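Local coordinates for protein enolase from the environmental genome shotgun sequencing of the Sargasso Sea (PDB 2QGY) that is of unknown function but, as an enolase-superfamily member with a bound magnesium ion, probably abstracts a proton next to a substrate carboxylate, at residues A[182-187]-A[215-220]; A[262-265]-A[271-274]; A[299-304]-A[312-317]. One frame throughout, in Å; residues are numbered along the deposited sequence.

Interaction 1. Residues A[182-187]-A[215-220]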
# COMPACT_ATOMS: atom_id res chain seq x y z
N GLN A 182 -16.36 -25.82 19.27
CA GLN A 182 -15.71 -26.82 20.13
C GLN A 182 -14.34 -26.37 20.57
O GLN A 182 -13.97 -26.49 21.75
CB GLN A 182 -15.57 -28.17 19.41
CG GLN A 182 -16.64 -29.17 19.79
CD GLN A 182 -17.01 -29.10 21.26
OE1 GLN A 182 -16.20 -29.42 22.14
NE2 GLN A 182 -18.24 -28.65 21.55
N PHE A 183 -13.59 -25.83 19.62
CA PHE A 183 -12.28 -25.26 19.90
C PHE A 183 -12.36 -24.13 20.93
O PHE A 183 -11.60 -24.14 21.89
CB PHE A 183 -11.61 -24.82 18.61
CG PHE A 183 -10.23 -24.26 18.81
CD1 PHE A 183 -9.31 -24.92 19.62
CD2 PHE A 183 -9.86 -23.06 18.21
CE1 PHE A 183 -8.03 -24.41 19.83
CE2 PHE A 183 -8.59 -22.54 18.40
CZ PHE A 183 -7.67 -23.20 19.22
N VAL A 184 -13.28 -23.18 20.74
CA VAL A 184 -13.41 -22.07 21.70
C VAL A 184 -13.81 -22.61 23.08
O VAL A 184 -13.29 -22.16 24.11
CB VAL A 184 -14.40 -20.96 21.22
CG1 VAL A 184 -14.46 -19.84 22.22
CG2 VAL A 184 -13.98 -20.39 19.86
N GLU A 185 -14.72 -23.58 23.10
CA GLU A 185 -15.20 -24.16 24.35
C GLU A 185 -14.08 -24.81 25.16
O GLU A 185 -13.91 -24.51 26.35
CB GLU A 185 -16.32 -25.16 24.09
CG GLU A 185 -17.03 -25.61 25.37
CD GLU A 185 -18.14 -26.60 25.12
OE1 GLU A 185 -18.45 -26.88 23.94
OE2 GLU A 185 -18.73 -27.09 26.11
N LYS A 186 -13.32 -25.69 24.51
CA LYS A 186 -12.15 -26.33 25.12
C LYS A 186 -11.12 -25.32 25.62
O LYS A 186 -10.55 -25.48 26.70
CB LYS A 186 -11.52 -27.32 24.13
CG LYS A 186 -12.45 -28.50 23.84
CD LYS A 186 -12.25 -29.10 22.44
CE LYS A 186 -11.52 -30.44 22.46
NZ LYS A 186 -11.83 -31.20 21.22
N VAL A 187 -10.89 -24.25 24.85
CA VAL A 187 -9.96 -23.22 25.30
C VAL A 187 -10.44 -22.56 26.60
O VAL A 187 -9.68 -22.40 27.55
CB VAL A 187 -9.72 -22.12 24.21
CG1 VAL A 187 -8.95 -20.97 24.80
CG2 VAL A 187 -8.98 -22.71 23.01
N LYS A 215 -22.70 -15.54 16.41
CA LYS A 215 -23.95 -15.80 17.13
C LYS A 215 -23.76 -16.93 18.16
O LYS A 215 -24.29 -16.86 19.28
CB LYS A 215 -25.04 -16.15 16.12
CG LYS A 215 -26.45 -16.06 16.67
CD LYS A 215 -27.47 -16.06 15.51
CE LYS A 215 -28.80 -15.44 15.94
NZ LYS A 215 -29.72 -15.16 14.78
N GLU A 216 -22.98 -17.93 17.81
CA GLU A 216 -22.75 -19.07 18.71
C GLU A 216 -21.63 -18.83 19.72
O GLU A 216 -21.57 -19.50 20.76
CB GLU A 216 -22.48 -20.34 17.90
CG GLU A 216 -23.58 -20.68 16.89
CD GLU A 216 -24.91 -21.01 17.55
OE1 GLU A 216 -24.88 -21.61 18.65
OE2 GLU A 216 -25.98 -20.68 16.96
N VAL A 217 -20.72 -17.90 19.43
CA VAL A 217 -19.53 -17.76 20.28
C VAL A 217 -19.74 -16.79 21.44
O VAL A 217 -18.95 -16.80 22.39
CB VAL A 217 -18.25 -17.38 19.46
CG1 VAL A 217 -18.20 -15.86 19.20
CG2 VAL A 217 -17.00 -17.86 20.18
N SER A 218 -20.82 -16.00 21.39
CA SER A 218 -21.00 -14.92 22.36
C SER A 218 -21.06 -15.43 23.81
O SER A 218 -20.66 -14.71 24.74
CB SER A 218 -22.21 -14.02 22.02
OG SER A 218 -23.38 -14.77 21.69
N SER A 219 -21.53 -16.66 24.02
CA SER A 219 -21.65 -17.20 25.38
C SER A 219 -20.31 -17.51 26.05
O SER A 219 -20.25 -17.65 27.28
CB SER A 219 -22.57 -18.43 25.43
OG SER A 219 -22.25 -19.38 24.42
N PHE A 220 -19.25 -17.61 25.24
CA PHE A 220 -17.91 -17.83 25.77
C PHE A 220 -17.22 -16.51 26.14
O PHE A 220 -16.04 -16.51 26.50
CB PHE A 220 -17.08 -18.65 24.79
CG PHE A 220 -17.68 -19.98 24.46
CD1 PHE A 220 -17.69 -21.00 25.40
CD2 PHE A 220 -18.27 -20.20 23.22
CE1 PHE A 220 -18.29 -22.22 25.12
CE2 PHE A 220 -18.85 -21.44 22.92
CZ PHE A 220 -18.86 -22.45 23.87

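Interaction 2. Residues A[262-265]-A[271-274]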
# COMPACT_ATOMS: atom_id res chain seq x y z
N GLU A 262 -11.32 7.83 8.89
CA GLU A 262 -12.60 7.35 8.36
C GLU A 262 -13.23 6.33 9.31
O GLU A 262 -14.44 6.39 9.53
CB GLU A 262 -12.43 6.74 6.97
CG GLU A 262 -13.74 6.16 6.32
CD GLU A 262 -14.75 7.22 5.92
OE1 GLU A 262 -14.38 8.40 5.84
OE2 GLU A 262 -15.94 6.86 5.68
N LEU A 263 -12.45 5.39 9.85
CA LEU A 263 -13.01 4.41 10.80
C LEU A 263 -13.59 5.13 12.02
O LEU A 263 -14.66 4.80 12.49
CB LEU A 263 -11.97 3.38 11.29
CG LEU A 263 -11.36 2.42 10.26
CD1 LEU A 263 -10.21 1.73 10.98
CD2 LEU A 263 -12.41 1.37 9.84
N ILE A 264 -12.88 6.15 12.50
CA ILE A 264 -13.41 6.93 13.64
C ILE A 264 -14.75 7.60 13.28
O ILE A 264 -15.70 7.55 14.08
CB ILE A 264 -12.40 7.98 14.14
CG1 ILE A 264 -11.19 7.32 14.80
CG2 ILE A 264 -13.02 8.90 15.22
CD1 ILE A 264 -10.02 8.33 15.06
N SER A 265 -14.79 8.21 12.09
CA SER A 265 -15.95 8.97 11.58
C SER A 265 -17.17 8.10 11.50
O SER A 265 -18.29 8.55 11.74
CB SER A 265 -15.68 9.45 10.14
OG SER A 265 -14.77 10.53 10.13
N ILE A 271 -11.56 -0.90 18.81
CA ILE A 271 -10.11 -0.93 19.08
C ILE A 271 -9.41 -0.94 17.72
O ILE A 271 -9.84 -1.63 16.82
CB ILE A 271 -9.71 -2.23 19.85
CG1 ILE A 271 -10.44 -2.33 21.21
CG2 ILE A 271 -8.16 -2.33 20.03
CD1 ILE A 271 -10.40 -3.75 21.85
N PHE A 272 -8.33 -0.20 17.57
CA PHE A 272 -7.54 -0.29 16.35
C PHE A 272 -6.24 -1.06 16.65
O PHE A 272 -5.66 -0.87 17.71
CB PHE A 272 -7.12 1.10 15.87
CG PHE A 272 -8.27 2.01 15.49
CD1 PHE A 272 -9.49 1.50 15.02
CD2 PHE A 272 -8.11 3.39 15.58
CE1 PHE A 272 -10.53 2.39 14.64
CE2 PHE A 272 -9.16 4.27 15.19
CZ PHE A 272 -10.34 3.75 14.72
N ASN A 273 -5.78 -1.89 15.72
CA ASN A 273 -4.53 -2.62 15.93
C ASN A 273 -3.56 -2.44 14.73
O ASN A 273 -3.09 -3.41 14.19
CB ASN A 273 -4.81 -4.11 16.25
CG ASN A 273 -5.34 -4.89 15.05
OD1 ASN A 273 -5.97 -4.33 14.16
ND2 ASN A 273 -5.03 -6.19 14.99
N PRO A 274 -3.22 -1.19 14.38
CA PRO A 274 -2.20 -1.02 13.34
C PRO A 274 -0.91 -1.69 13.86
O PRO A 274 -0.68 -1.75 15.09
CB PRO A 274 -2.00 0.50 13.27
CG PRO A 274 -2.38 1.01 14.64
CD PRO A 274 -3.59 0.09 15.01

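Interaction 3. Residues A[299-304]-A[312-317]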
# COMPACT_ATOMS: atom_id res chain seq x y z
N ILE A 299 -6.33 1.58 21.52
CA ILE A 299 -5.29 1.15 20.59
C ILE A 299 -4.54 -0.06 21.15
O ILE A 299 -4.04 -0.03 22.26
CB ILE A 299 -4.26 2.28 20.35
CG1 ILE A 299 -4.94 3.56 19.83
CG2 ILE A 299 -3.16 1.82 19.37
CD1 ILE A 299 -5.64 3.41 18.44
N SER A 300 -4.48 -1.13 20.37
CA SER A 300 -3.73 -2.31 20.77
C SER A 300 -2.80 -2.57 19.61
O SER A 300 -3.18 -3.18 18.65
CB SER A 300 -4.68 -3.50 20.90
OG SER A 300 -3.95 -4.70 21.18
N PRO A 301 -1.56 -2.06 19.67
CA PRO A 301 -0.73 -2.29 18.49
C PRO A 301 -0.52 -3.76 18.14
O PRO A 301 -0.36 -4.63 19.03
CB PRO A 301 0.60 -1.62 18.88
CG PRO A 301 0.21 -0.59 19.92
CD PRO A 301 -0.86 -1.32 20.73
N HIS A 302 -0.51 -4.04 16.84
CA HIS A 302 -0.28 -5.37 16.35
C HIS A 302 1.24 -5.47 16.34
O HIS A 302 1.92 -4.47 16.16
CB HIS A 302 -0.89 -5.45 14.94
CG HIS A 302 -0.60 -6.71 14.16
ND1 HIS A 302 0.45 -6.79 13.28
CD2 HIS A 302 -1.30 -7.86 14.02
CE1 HIS A 302 0.42 -7.97 12.66
NE2 HIS A 302 -0.62 -8.64 13.11
N CYS A 303 1.78 -6.65 16.59
CA CYS A 303 3.24 -6.79 16.62
C CYS A 303 3.67 -8.17 16.14
O CYS A 303 4.24 -8.98 16.90
CB CYS A 303 3.81 -6.47 18.02
SG CYS A 303 5.65 -6.27 17.94
N TRP A 304 3.38 -8.48 14.88
CA TRP A 304 3.89 -9.71 14.31
C TRP A 304 5.24 -9.36 13.67
O TRP A 304 5.38 -9.15 12.46
CB TRP A 304 2.89 -10.34 13.33
CG TRP A 304 3.31 -11.70 12.84
CD1 TRP A 304 3.91 -12.69 13.56
CD2 TRP A 304 3.22 -12.18 11.50
NE1 TRP A 304 4.19 -13.77 12.76
CE2 TRP A 304 3.75 -13.50 11.49
CE3 TRP A 304 2.72 -11.64 10.31
CZ2 TRP A 304 3.80 -14.28 10.33
CZ3 TRP A 304 2.76 -12.43 9.15
CH2 TRP A 304 3.31 -13.73 9.17
N SER A 312 10.04 -3.36 21.59
CA SER A 312 10.42 -2.24 22.45
C SER A 312 9.71 -0.95 22.08
O SER A 312 9.23 -0.24 22.95
CB SER A 312 11.93 -2.02 22.43
OG SER A 312 12.25 -0.99 23.35
N ALA A 313 9.63 -0.65 20.78
CA ALA A 313 8.89 0.53 20.32
C ALA A 313 7.43 0.44 20.76
O ALA A 313 6.84 1.42 21.27
CB ALA A 313 8.97 0.63 18.80
N MET A 314 6.84 -0.74 20.60
CA MET A 314 5.44 -0.93 20.96
C MET A 314 5.24 -0.64 22.45
O MET A 314 4.32 0.09 22.84
CB MET A 314 5.00 -2.38 20.65
CG MET A 314 3.53 -2.75 21.07
SD MET A 314 3.07 -4.46 20.85
CE MET A 314 4.24 -5.30 21.92
N LEU A 315 6.08 -1.23 23.29
CA LEU A 315 5.95 -1.04 24.73
C LEU A 315 6.11 0.42 25.12
O LEU A 315 5.32 0.96 25.94
CB LEU A 315 6.93 -1.95 25.50
CG LEU A 315 6.77 -3.45 25.28
CD1 LEU A 315 7.80 -4.20 26.11
CD2 LEU A 315 5.33 -3.92 25.63
N HIS A 316 7.10 1.09 24.54
CA HIS A 316 7.28 2.52 24.82
C HIS A 316 6.04 3.34 24.40
O HIS A 316 5.56 4.21 25.14
CB HIS A 316 8.55 3.06 24.15
CG HIS A 316 9.81 2.72 24.89
ND1 HIS A 316 10.23 3.43 26.00
CD2 HIS A 316 10.75 1.77 24.67
CE1 HIS A 316 11.38 2.92 26.43
NE2 HIS A 316 11.70 1.90 25.65
N VAL A 317 5.48 3.04 23.23
CA VAL A 317 4.28 3.76 22.79
C VAL A 317 3.13 3.48 23.74
O VAL A 317 2.48 4.42 24.22
CB VAL A 317 3.87 3.41 21.33
CG1 VAL A 317 2.42 3.94 21.00
CG2 VAL A 317 4.83 4.04 20.41

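Interaction 1. Residues A[182-187]-A[215-220]
The ring of Phe220 has the backbone N of Glu185 over one face, 4.3 Å above the plane and displaced toward the rim, while Ser219 OG stands off-centre over the opposite face. The contact joins two successive outer helices of the TIM-barrel domain: helix 177-191 precedes strand 197-200, and helix 207-217, with a 3-10 turn at 218-220, follows it. Glu185 meets the far end of the ring with its aliphatic stem, Glu185 CG lying 3.6 Å from Phe220 CE1 and Glu185 CB 3.7 Å from Phe220 CZ. With CG trans to the backbone N (chi1 -170°) and the chain extended beyond, the stem passes the ring and carries its carboxylate onward, turned 34° from the ring plane. There Gln182 NE2 donates a bent hydrogen bond of 3.0 Å to Glu185 OE1, which lies out of the Gln182 amide plane; the bond may steady the carboxylate from within the same helix. Arg188, one turn further along helix 177-191, binds the carbonyl O of Phe220 through NH2. On the buried side, Val184 CG1 comes up obliquely to the root of the aromatic side chain, 3.9 Å from Phe220 CB. Val184 CG1 also rests 3.8 Å from Val217 CG2, the two valines crossing almost perpendicularly.

Interaction 2. Residues A[262-265]-A[271-274]
Apolar contacts carry this pairing: Leu263 and Ile264, adjacent on helix 257-265, receive the outer end of the Phe272 ring. Ile264 comes at the ring edge, in its plane, with Ile264 CG1 3.7 Å from Phe272 CZ and equally near Phe272 CE2, and the two side chains cross at about a right angle. Its chi1 of -68° sets CG1 beside the backbone N, and it is this branch that does the touching. Leu263 instead runs antiparallel to the phenylalanine, each side chain sliding past the other. Leu263 CD1 reaches Phe272 CE1 at 3.7 Å from an oblique direction, while Leu263 CB lies 3.8 Å from Phe272 CZ. An aromatic contact adds to this, for Phe260 on the same helix meets Phe272 edge-to-face. The arrangement is that of a beta-alpha-beta unit in the TIM barrel: the chain leaves strand 248-250, runs through the helix and returns as strand 271-272, whose Phe272 points outward from the barrel wall to the helix covering it. Polar bonds lie elsewhere on both segments. Toward the metal site, Asn273 OD1 accepts a hydrogen bond from the backbone N of Glu252, a magnesium ligand. On the helix, Glu262 OE2 forms a salt bridge with Arg266 and a hydrogen bond with Ser235 OG of the second subunit.

Interaction 3. Residues A[299-304]-A[312-317]
Met314 reaches from helix 309-320 toward the loop 299-304 and touches it at two levels, Pro301 with its stem and Cys303 with its sulfur. The stem is straight at first, CG lying opposite the backbone N (chi1 177°), and this brings Met314 CG to 3.8 Å from Pro301 CB. Proline ring and methionine chain meet at a slant, Pro301 CG being a little farther from Met314 CG at 4.1 Å. At chi3 (61°) the chain bends, and the terminal CE turns alongside Cys303 instead of running straight on. Met314 SD lies 3.5 Å from Cys303 CB, and Met314 CE closes up to the same carbon at 4.1 Å. The thioether therefore faces the beta-methylene of the cysteine more closely than its thiol. The loop follows strand 298-299 at the C-terminal end of the barrel, where enolase-superfamily enzymes place their active site, and the side chain of Cys303 is about 11 Å from the bound magnesium. Between the two touching residues, His302 points away from the helix and bonds through ND1 to Asp275 OD1, a pairing consistent with the His-Asp dyad of the mandelate racemase group. Cys303 N is held by Glu328 OE1. Carbon and thioether sulfur make up the interface with the helix, so close fit and dispersion govern it, whereas directional bonds to other parts of the fold probably set the course of the loop.

From the N terminus, interaction 1 comes first: between its segments the chain passes through strand 197-200 and most of helix 207-217, bringing two neighbouring outer helices together. Interaction 2 closes a five-residue turn between helix 257-265 and strand 271-272, tying helix to barrel wall. Interaction 3 closes the seven residues from the loop after strand 298-299 into helix 309-320. The three follow in series, without nesting or crossing. Interaction 1 stands apart, its nearest atoms about 15 Å from interaction 2 and about 16 Å from interaction 3. Interactions 2 and 3 join through adjacent parallel strands and their continuations: Phe272 O to Ser300 N and Pro274 O to His302 N are probable hydrogen bonds.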